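Local coordinates for beta-fructofuranosidase (Bifidobacterium adolescentis, PDB 6NOB), which probably hydrolyses terminal beta-D-fructofuranoside residues from sucrose and related fructosides, at residues V524-V535 / L616-V627; N541-L551 / V562-D570. All blocks are in the same frame, centred on the assembly; numbering follows the deposited sequence.

Overall arrangement
Both contacts lie in the C-terminal beta-sandwich that accompanies the catalytic five-bladed propeller in family 32 enzymes. Interaction 1 joins the two sheets at one end of the sandwich: strands 519-526 and 624-632 pair in one sheet, strands 532-540 and 614-620 in the other, and both segments cross between them. Interaction 2 belongs to the sheet of 532-540 and 614-620 alone, in the hairpin of strands 547-555 and 558-564. Their centres are about 23 Å apart, yet strands 532-540 and 547-555 are neighbours, and Val535 and Ile533 touch Leu551. Along the chain interaction 2 is nested within the loop that interaction 1 closes, so a local hairpin sits between strands whose pairing brings distant parts of the chain together.

Interaction 1: V524-V535 / L616-V627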
loop_
_atom_site.group_PDB
_atom_site.type_symbol
_atom_site.label_atom_id
_atom_site.label_comp_id
_atom_site.label_asym_id
_atom_site.label_seq_id
_atom_site.Cartn_x
_atom_site.Cartn_y
_atom_site.Cartn_z
ATOM N N VAL A 524 24.594 0.416 11.383
ATOM C CA VAL A 524 25.340 0.048 12.581
ATOM C C VAL A 524 25.825 -1.389 12.435
ATOM O O VAL A 524 25.051 -2.276 12.057
ATOM C CB VAL A 524 24.486 0.207 13.852
ATOM C CG1 VAL A 524 25.309 -0.113 15.096
ATOM C CG2 VAL A 524 23.911 1.611 13.930
ATOM N N HIS A 525 27.102 -1.614 12.744
ATOM C CA HIS A 525 27.716 -2.935 12.686
ATOM C C HIS A 525 28.078 -3.379 14.096
ATOM O O HIS A 525 28.872 -2.719 14.776
ATOM C CB HIS A 525 28.959 -2.924 11.796
ATOM C CG HIS A 525 28.647 -2.897 10.334
ATOM N ND1 HIS A 525 28.204 -4.007 9.648
ATOM C CD2 HIS A 525 28.703 -1.892 9.429
ATOM C CE1 HIS A 525 28.005 -3.688 8.381
ATOM N NE2 HIS A 525 28.300 -2.411 8.222
ATOM N N LEU A 526 27.503 -4.498 14.527
ATOM C CA LEU A 526 27.761 -5.064 15.843
ATOM C C LEU A 526 28.737 -6.227 15.719
ATOM O O LEU A 526 28.698 -6.982 14.742
ATOM C CB LEU A 526 26.461 -5.533 16.500
ATOM C CG LEU A 526 25.375 -4.466 16.657
ATOM C CD1 LEU A 526 24.060 -5.097 17.076
ATOM C CD2 LEU A 526 25.802 -3.401 17.654
ATOM N N ALA A 527 29.607 -6.367 16.717
ATOM C CA ALA A 527 30.672 -7.360 16.687
ATOM C C ALA A 527 30.308 -8.667 17.379
ATOM O O ALA A 527 31.081 -9.628 17.294
ATOM C CB ALA A 527 31.941 -6.791 17.334
ATOM N N ASP A 528 29.166 -8.734 18.054
ATOM C CA ASP A 528 28.842 -9.890 18.880
ATOM C C ASP A 528 27.329 -9.978 19.032
ATOM O O ASP A 528 26.575 -9.240 18.388
ATOM C CB ASP A 528 29.544 -9.790 20.236
ATOM C CG ASP A 528 29.427 -8.409 20.845
ATOM O OD1 ASP A 528 28.285 -7.959 21.083
ATOM O OD2 ASP A 528 30.476 -7.770 21.077
ATOM N N ASP A 529 26.883 -10.886 19.901
ATOM C CA ASP A 529 25.467 -11.109 20.160
ATOM C C ASP A 529 25.043 -10.592 21.531
ATOM O O ASP A 529 24.039 -11.056 22.082
ATOM C CB ASP A 529 25.139 -12.595 20.028
ATOM C CG ASP A 529 23.714 -12.838 19.586
ATOM O OD1 ASP A 529 23.375 -12.439 18.452
ATOM O OD2 ASP A 529 22.935 -13.420 20.372
ATOM N N ALA A 530 25.785 -9.637 22.087
ATOM C CA ALA A 530 25.530 -9.157 23.434
ATOM C C ALA A 530 24.289 -8.266 23.470
ATOM O O ALA A 530 23.791 -7.796 22.443
ATOM C CB ALA A 530 26.742 -8.396 23.967
ATOM N N ASP A 531 23.792 -8.039 24.687
ATOM C CA ASP A 531 22.649 -7.158 24.883
ATOM C C ASP A 531 22.970 -5.755 24.384
ATOM O O ASP A 531 24.073 -5.242 24.589
ATOM C CB ASP A 531 22.264 -7.110 26.362
ATOM C CG ASP A 531 21.494 -8.338 26.807
ATOM O OD1 ASP A 531 21.332 -9.267 25.989
ATOM O OD2 ASP A 531 21.057 -8.378 27.977
ATOM N N ALA A 532 21.997 -5.134 23.720
ATOM C CA ALA A 532 22.204 -3.817 23.140
ATOM C C ALA A 532 20.871 -3.092 23.038
ATOM O O ALA A 532 19.803 -3.711 23.040
ATOM C CB ALA A 532 22.868 -3.908 21.762
ATOM N N ILE A 533 20.950 -1.767 22.937
ATOM C CA ILE A 533 19.771 -0.913 22.864
ATOM C C ILE A 533 20.058 0.242 21.912
ATOM O O ILE A 533 21.139 0.838 21.945
ATOM C CB ILE A 533 19.361 -0.396 24.260
ATOM C CG1 ILE A 533 18.157 0.541 24.158
ATOM C CG2 ILE A 533 20.530 0.293 24.951
ATOM C CD1 ILE A 533 17.211 0.429 25.332
ATOM N N MET A 534 19.086 0.547 21.052
ATOM C CA MET A 534 19.174 1.664 20.117
ATOM C C MET A 534 17.913 2.506 20.255
ATOM O O MET A 534 16.828 2.076 19.851
ATOM C CB MET A 534 19.349 1.173 18.677
ATOM C CG MET A 534 20.758 0.700 18.341
ATOM S SD MET A 534 20.885 -0.056 16.705
ATOM C CE MET A 534 20.624 1.364 15.644
ATOM N N VAL A 535 18.051 3.698 20.833
ATOM C CA VAL A 535 16.948 4.651 20.921
ATOM C C VAL A 535 16.814 5.330 19.561
ATOM O O VAL A 535 17.682 6.105 19.157
ATOM C CB VAL A 535 17.179 5.678 22.034
ATOM C CG1 VAL A 535 16.070 6.720 22.038
ATOM C CG2 VAL A 535 17.285 4.987 23.386
ATOM N N LEU A 616 19.560 9.779 17.732
ATOM C CA LEU A 616 19.827 8.347 17.718
ATOM C C LEU A 616 20.836 8.026 18.809
ATOM O O LEU A 616 21.884 8.675 18.898
ATOM C CB LEU A 616 20.359 7.899 16.356
ATOM C CG LEU A 616 20.950 6.491 16.292
ATOM C CD1 LEU A 616 19.863 5.442 16.494
ATOM C CD2 LEU A 616 21.676 6.277 14.975
ATOM N N ARG A 617 20.523 7.031 19.635
ATOM C CA ARG A 617 21.355 6.663 20.772
ATOM C C ARG A 617 21.655 5.176 20.692
ATOM O O ARG A 617 20.739 4.365 20.527
ATOM C CB ARG A 617 20.661 7.012 22.093
ATOM C CG ARG A 617 21.553 6.953 23.318
ATOM C CD ARG A 617 20.915 7.682 24.494
ATOM N NE ARG A 617 20.984 9.133 24.345
ATOM C CZ ARG A 617 21.890 9.904 24.942
ATOM N NH1 ARG A 617 22.808 9.362 25.732
ATOM N NH2 ARG A 617 21.878 11.216 24.748
ATOM N N ILE A 618 22.935 4.819 20.799
ATOM C CA ILE A 618 23.393 3.450 20.600
ATOM C C ILE A 618 24.261 3.044 21.782
ATOM O O ILE A 618 25.175 3.781 22.169
ATOM C CB ILE A 618 24.174 3.291 19.282
ATOM C CG1 ILE A 618 23.329 3.762 18.099
ATOM C CG2 ILE A 618 24.612 1.847 19.084
ATOM C CD1 ILE A 618 24.140 4.078 16.869
ATOM N N ALA A 619 23.976 1.873 22.347
ATOM C CA ALA A 619 24.763 1.318 23.435
ATOM C C ALA A 619 24.705 -0.199 23.352
ATOM O O ALA A 619 23.692 -0.773 22.945
ATOM C CB ALA A 619 24.262 1.793 24.803
ATOM N N SER A 620 25.803 -0.840 23.747
ATOM C CA SER A 620 25.909 -2.289 23.703
ATOM C C SER A 620 26.782 -2.770 24.853
ATOM O O SER A 620 27.775 -2.125 25.202
ATOM C CB SER A 620 26.488 -2.764 22.363
ATOM O OG SER A 620 26.744 -4.158 22.373
ATOM N N SER A 621 26.385 -3.898 25.451
ATOM C CA SER A 621 27.235 -4.590 26.412
ATOM C C SER A 621 28.431 -5.243 25.735
ATOM O O SER A 621 29.414 -5.571 26.412
ATOM C CB SER A 621 26.436 -5.657 27.163
ATOM O OG SER A 621 25.222 -5.145 27.686
ATOM N N GLY A 622 28.355 -5.457 24.428
ATOM C CA GLY A 622 29.461 -5.919 23.607
ATOM C C GLY A 622 30.174 -4.763 22.936
ATOM O O GLY A 622 30.279 -3.664 23.494
ATOM N N LYS A 623 30.666 -5.004 21.728
ATOM C CA LYS A 623 31.418 -4.002 20.989
ATOM C C LYS A 623 30.638 -3.544 19.764
ATOM O O LYS A 623 30.003 -4.352 19.080
ATOM C CB LYS A 623 32.786 -4.539 20.562
ATOM C CG LYS A 623 33.656 -3.499 19.870
ATOM C CD LYS A 623 34.553 -4.128 18.812
ATOM C CE LYS A 623 35.587 -3.136 18.289
ATOM N NZ LYS A 623 36.898 -3.786 18.003
ATOM N N ILE A 624 30.684 -2.240 19.505
ATOM C CA ILE A 624 30.138 -1.648 18.288
ATOM C C ILE A 624 31.298 -1.430 17.327
ATOM O O ILE A 624 32.254 -0.714 17.649
ATOM C CB ILE A 624 29.400 -0.331 18.581
ATOM C CG1 ILE A 624 28.212 -0.580 19.514
ATOM C CG2 ILE A 624 28.927 0.319 17.289
ATOM C CD1 ILE A 624 27.905 0.576 20.440
ATOM N N ASP A 625 31.226 -2.056 16.151
ATOM C CA ASP A 625 32.328 -1.972 15.199
ATOM C C ASP A 625 32.333 -0.638 14.459
ATOM O O ASP A 625 33.382 0.000 14.326
ATOM C CB ASP A 625 32.262 -3.135 14.205
ATOM C CG ASP A 625 32.938 -4.394 14.728
ATOM O OD1 ASP A 625 33.854 -4.282 15.570
ATOM O OD2 ASP A 625 32.552 -5.500 14.289
ATOM N N ALA A 626 31.174 -0.197 13.972
ATOM C CA ALA A 626 31.118 1.016 13.167
ATOM C C ALA A 626 29.712 1.592 13.210
ATOM O O ALA A 626 28.732 0.874 13.432
ATOM C CB ALA A 626 31.540 0.748 11.717
ATOM N N VAL A 627 29.629 2.904 12.986
ATOM C CA VAL A 627 28.362 3.628 12.925
ATOM C C VAL A 627 28.413 4.576 11.733
ATOM O O VAL A 627 29.277 5.458 11.676
ATOM C CB VAL A 627 28.070 4.410 14.220
ATOM C CG1 VAL A 627 26.891 5.351 14.020
ATOM C CG2 VAL A 627 27.797 3.455 15.372
HETATM O O HOH W 1 27.505 -5.687 20.124
#
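Val524 and Ile618 meet between the two sheets, where CG2 of Val524 lies 3.8 Å from CD1 of Ile618 as the two side chains, coming from opposite sheets, pass one another. Ile618 also runs alongside Met534, with its CG1 4.0 Å from the Met534 CG; the bend of the methionine chain at chi3 (69°) carries CE to Leu616 CD1. Further toward the turn, Leu526 lies alongside Ile624, its CD2 against CG1. Antiparallel backbone bonds join 532-535 to 616-620 in one sheet and 524-526 to 624-627 in the other, the latter interrupted by a classic beta bulge in which Asp625 and Ala626 both face His525. On the face of the 532-535/616-620 pairing away from Met534 and Ile618, Val535 lies beside the aliphatic base of Arg617, whose guanidinium is paired with Asp510 and Asp507.

At the polar end, where both segments cross from sheet to sheet, Asp528 works with both carboxylate oxygens. OD2 accepts from Lys623 N at 2.8 Å on its syn lone pair, while OD1 accepts from Ala530 N in an Asx turn. A water donates hydrogen bonds to Asp528 OD1 (2.6 Å) and to Lys623 O, and accepts one from Ser620 OG (2.8 Å). The same OG accepts from Gly622 N, making an ST turn. Asp531 O binds Ser621 N at 2.8 Å, almost straight on. The carboxylate of Asp528 thus satisfies backbone amides from both crossing loops, and its negative charge is probably eased by these N-H groups and the bound water.

Interaction 2: N541-L551 / V562-D570; sequences NPQDGRPTELL and VAKGTAVED
Strands 547-551 and 562-564 run antiparallel at 171°, with Glu549-Lys564 and Leu551-Val562 as hydrogen-bonded pairs and Leu550-Ala563 as the non-hydrogen-bonded pair between them. On one face Leu551 packs CB to CB against Val562 at 4.1 Å, and its CD1 crosses to the end of Lys564. Glu549 and Lys564 lie alongside each other, but their charged ends, OE1 and NZ, stay 5.1 Å apart. The pairing is the open end of the 547-555/558-564 hairpin, at which the second strand leaves through a type II turn, Ala563 to Thr566, with Gly565 at positive phi close against Pro547 and Thr548. Thr566 then begins a type I turn, its OG1 donating to Ala563 O and accepting from Val568 N in an ST turn.

Asn541 reaches this turn with CG trans to the backbone N (chi1 -173°): ND2 donates to Gly565 O at 2.7 Å, nearly in the plane of both groups, while OD1 accepts from Gln543 N at 2.9 Å in an Asx turn. With an alanine here, Gly565 O would probably lose its amide donor and Gln543 N its side-chain acceptor, leaving the two turns less firmly joined. The same carbonyl oxygen sits over one face of the Arg546 guanidinium, 3.4 Å from CZ, without a hydrogen bond to it. At the edge of that group Asp544 OD2 forms a salt bridge to NE, and Glu569 OE2 a long one to NH1 at 3.9 Å.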
loop_
_atom_site.group_PDB
_atom_site.type_symbol
_atom_site.label_atom_id
_atom_site.label_comp_id
_atom_site.label_asym_id
_atom_site.label_seq_id
_atom_site.Cartn_x
_atom_site.Cartn_y
_atom_site.Cartn_z
ATOM N N ASN A 541 2.304 10.165 22.695
ATOM C CA ASN A 541 1.119 9.414 22.305
ATOM C C ASN A 541 0.021 10.385 21.891
ATOM O O ASN A 541 -0.482 11.145 22.728
ATOM C CB ASN A 541 0.649 8.520 23.455
ATOM C CG ASN A 541 -0.482 7.589 23.054
ATOM O OD1 ASN A 541 -1.555 8.033 22.645
ATOM N ND2 ASN A 541 -0.247 6.286 23.178
ATOM N N PRO A 542 -0.393 10.378 20.620
ATOM C CA PRO A 542 -1.346 11.396 20.145
ATOM C C PRO A 542 -2.739 11.273 20.737
ATOM O O PRO A 542 -3.570 12.154 20.480
ATOM C CB PRO A 542 -1.376 11.164 18.629
ATOM C CG PRO A 542 -1.024 9.722 18.471
ATOM C CD PRO A 542 -0.027 9.425 19.558
ATOM N N GLN A 543 -3.027 10.228 21.511
ATOM C CA GLN A 543 -4.353 10.035 22.086
ATOM C C GLN A 543 -4.440 10.450 23.549
ATOM O O GLN A 543 -5.441 11.047 23.955
ATOM C CB GLN A 543 -4.784 8.571 21.945
ATOM C CG GLN A 543 -4.982 8.127 20.502
ATOM C CD GLN A 543 -6.186 8.785 19.849
ATOM O OE1 GLN A 543 -7.122 9.211 20.530
ATOM N NE2 GLN A 543 -6.166 8.872 18.524
ATOM N N ASP A 544 -3.420 10.153 24.353
ATOM C CA ASP A 544 -3.424 10.514 25.765
ATOM C C ASP A 544 -2.252 11.394 26.173
ATOM O O ASP A 544 -2.123 11.711 27.359
ATOM C CB ASP A 544 -3.450 9.253 26.645
ATOM C CG ASP A 544 -2.397 8.232 26.246
ATOM O OD1 ASP A 544 -1.248 8.632 25.967
ATOM O OD2 ASP A 544 -2.718 7.024 26.217
ATOM N N GLY A 545 -1.392 11.791 25.236
ATOM C CA GLY A 545 -0.290 12.676 25.564
ATOM C C GLY A 545 0.864 12.038 26.301
ATOM O O GLY A 545 1.777 12.753 26.724
ATOM N N ARG A 546 0.851 10.718 26.469
ATOM C CA ARG A 546 1.929 10.038 27.166
ATOM C C ARG A 546 3.228 10.136 26.366
ATOM O O ARG A 546 3.205 10.169 25.132
ATOM C CB ARG A 546 1.579 8.569 27.386
ATOM C CG ARG A 546 0.827 8.269 28.670
ATOM C CD ARG A 546 0.759 6.765 28.887
ATOM N NE ARG A 546 -0.074 6.103 27.885
ATOM C CZ ARG A 546 0.198 4.915 27.354
ATOM N NH1 ARG A 546 1.290 4.257 27.724
ATOM N NH2 ARG A 546 -0.619 4.384 26.453
ATOM N N PRO A 547 4.372 10.198 27.044
ATOM C CA PRO A 547 5.653 10.123 26.331
ATOM C C PRO A 547 5.804 8.779 25.630
ATOM O O PRO A 547 5.484 7.728 26.190
ATOM C CB PRO A 547 6.690 10.295 27.447
ATOM C CG PRO A 547 5.950 10.988 28.556
ATOM C CD PRO A 547 4.545 10.480 28.481
ATOM N N THR A 548 6.289 8.816 24.389
ATOM C CA THR A 548 6.570 7.596 23.647
ATOM C C THR A 548 8.067 7.483 23.387
ATOM O O THR A 548 8.785 8.488 23.320
ATOM C CB THR A 548 5.828 7.532 22.310
ATOM O OG1 THR A 548 6.180 8.657 21.494
ATOM C CG2 THR A 548 4.328 7.538 22.555
ATOM N N GLU A 549 8.525 6.244 23.223
ATOM C CA GLU A 549 9.927 5.955 22.960
ATOM C C GLU A 549 10.001 4.767 22.017
ATOM O O GLU A 549 9.318 3.762 22.234
ATOM C CB GLU A 549 10.684 5.663 24.262
ATOM C CG GLU A 549 12.185 5.836 24.150
ATOM C CD GLU A 549 12.912 5.543 25.448
ATOM O OE1 GLU A 549 12.346 4.841 26.313
ATOM O OE2 GLU A 549 14.055 6.021 25.599
ATOM N N LEU A 550 10.813 4.892 20.971
ATOM C CA LEU A 550 10.968 3.860 19.953
ATOM C C LEU A 550 12.377 3.290 20.043
ATOM O O LEU A 550 13.358 4.023 19.878
ATOM C CB LEU A 550 10.704 4.425 18.557
ATOM C CG LEU A 550 10.906 3.468 17.380
ATOM C CD1 LEU A 550 9.935 2.306 17.479
ATOM C CD2 LEU A 550 10.746 4.199 16.053
ATOM N N LEU A 551 12.476 1.987 20.296
ATOM C CA LEU A 551 13.759 1.332 20.494
ATOM C C LEU A 551 13.890 0.112 19.597
ATOM O O LEU A 551 12.903 -0.553 19.271
ATOM C CB LEU A 551 13.951 0.873 21.945
ATOM C CG LEU A 551 13.441 1.756 23.078
ATOM C CD1 LEU A 551 13.515 0.996 24.392
ATOM C CD2 LEU A 551 14.253 3.031 23.152
ATOM N N VAL A 562 10.682 -1.970 19.992
ATOM C CA VAL A 562 9.880 -1.642 21.166
ATOM C C VAL A 562 9.263 -0.266 20.959
ATOM O O VAL A 562 9.969 0.689 20.616
ATOM C CB VAL A 562 10.711 -1.665 22.463
ATOM C CG1 VAL A 562 9.793 -1.606 23.674
ATOM C CG2 VAL A 562 11.600 -2.902 22.516
ATOM N N ALA A 563 7.956 -0.165 21.172
ATOM C CA ALA A 563 7.213 1.083 21.002
ATOM C C ALA A 563 6.563 1.450 22.334
ATOM O O ALA A 563 5.348 1.322 22.503
ATOM C CB ALA A 563 6.173 0.949 19.881
ATOM N N LYS A 564 7.379 1.917 23.276
ATOM C CA LYS A 564 6.886 2.227 24.611
ATOM C C LYS A 564 5.981 3.452 24.583
ATOM O O LYS A 564 6.237 4.420 23.863
ATOM C CB LYS A 564 8.056 2.454 25.569
ATOM C CG LYS A 564 8.892 1.207 25.814
ATOM C CD LYS A 564 10.006 1.445 26.824
ATOM C CE LYS A 564 10.339 0.164 27.583
ATOM N NZ LYS A 564 11.806 -0.093 27.647
ATOM N N GLY A 565 4.913 3.402 25.382
ATOM C CA GLY A 565 3.943 4.473 25.449
ATOM C C GLY A 565 2.903 4.469 24.352
ATOM O O GLY A 565 1.927 5.227 24.445
ATOM N N THR A 566 3.069 3.644 23.323
ATOM C CA THR A 566 2.139 3.581 22.209
ATOM C C THR A 566 1.034 2.566 22.483
ATOM O O THR A 566 1.068 1.811 23.458
ATOM C CB THR A 566 2.871 3.212 20.922
ATOM O OG1 THR A 566 3.067 1.794 20.883
ATOM C CG2 THR A 566 4.221 3.900 20.869
ATOM N N ALA A 567 0.043 2.548 21.590
ATOM C CA ALA A 567 -1.054 1.594 21.691
ATOM C C ALA A 567 -0.616 0.160 21.418
ATOM O O ALA A 567 -1.378 -0.767 21.710
ATOM C CB ALA A 567 -2.177 1.983 20.728
ATOM N N VAL A 568 0.582 -0.045 20.870
ATOM C CA VAL A 568 1.082 -1.385 20.585
ATOM C C VAL A 568 2.308 -1.659 21.445
ATOM O O VAL A 568 3.182 -2.449 21.070
ATOM C CB VAL A 568 1.400 -1.554 19.087
ATOM C CG1 VAL A 568 0.124 -1.441 18.262
ATOM C CG2 VAL A 568 2.424 -0.518 18.634
ATOM N N GLU A 569 2.374 -1.007 22.608
ATOM C CA GLU A 569 3.484 -1.232 23.529
ATOM C C GLU A 569 3.527 -2.676 24.023
ATOM O O GLU A 569 4.601 -3.181 24.374
ATOM C CB GLU A 569 3.374 -0.266 24.710
ATOM C CG GLU A 569 4.518 -0.345 25.705
ATOM C CD GLU A 569 4.313 0.553 26.910
ATOM O OE1 GLU A 569 5.317 0.901 27.567
ATOM O OE2 GLU A 569 3.149 0.910 27.201
ATOM N N ASP A 570 2.382 -3.358 24.043
ATOM C CA ASP A 570 2.270 -4.711 24.570
ATOM C C ASP A 570 2.575 -5.785 23.529
ATOM O O ASP A 570 2.388 -6.974 23.812
ATOM C CB ASP A 570 0.865 -4.935 25.145
ATOM C CG ASP A 570 -0.239 -4.574 24.158
ATOM O OD1 ASP A 570 0.018 -3.776 23.231
ATOM O OD2 ASP A 570 -1.365 -5.096 24.307
#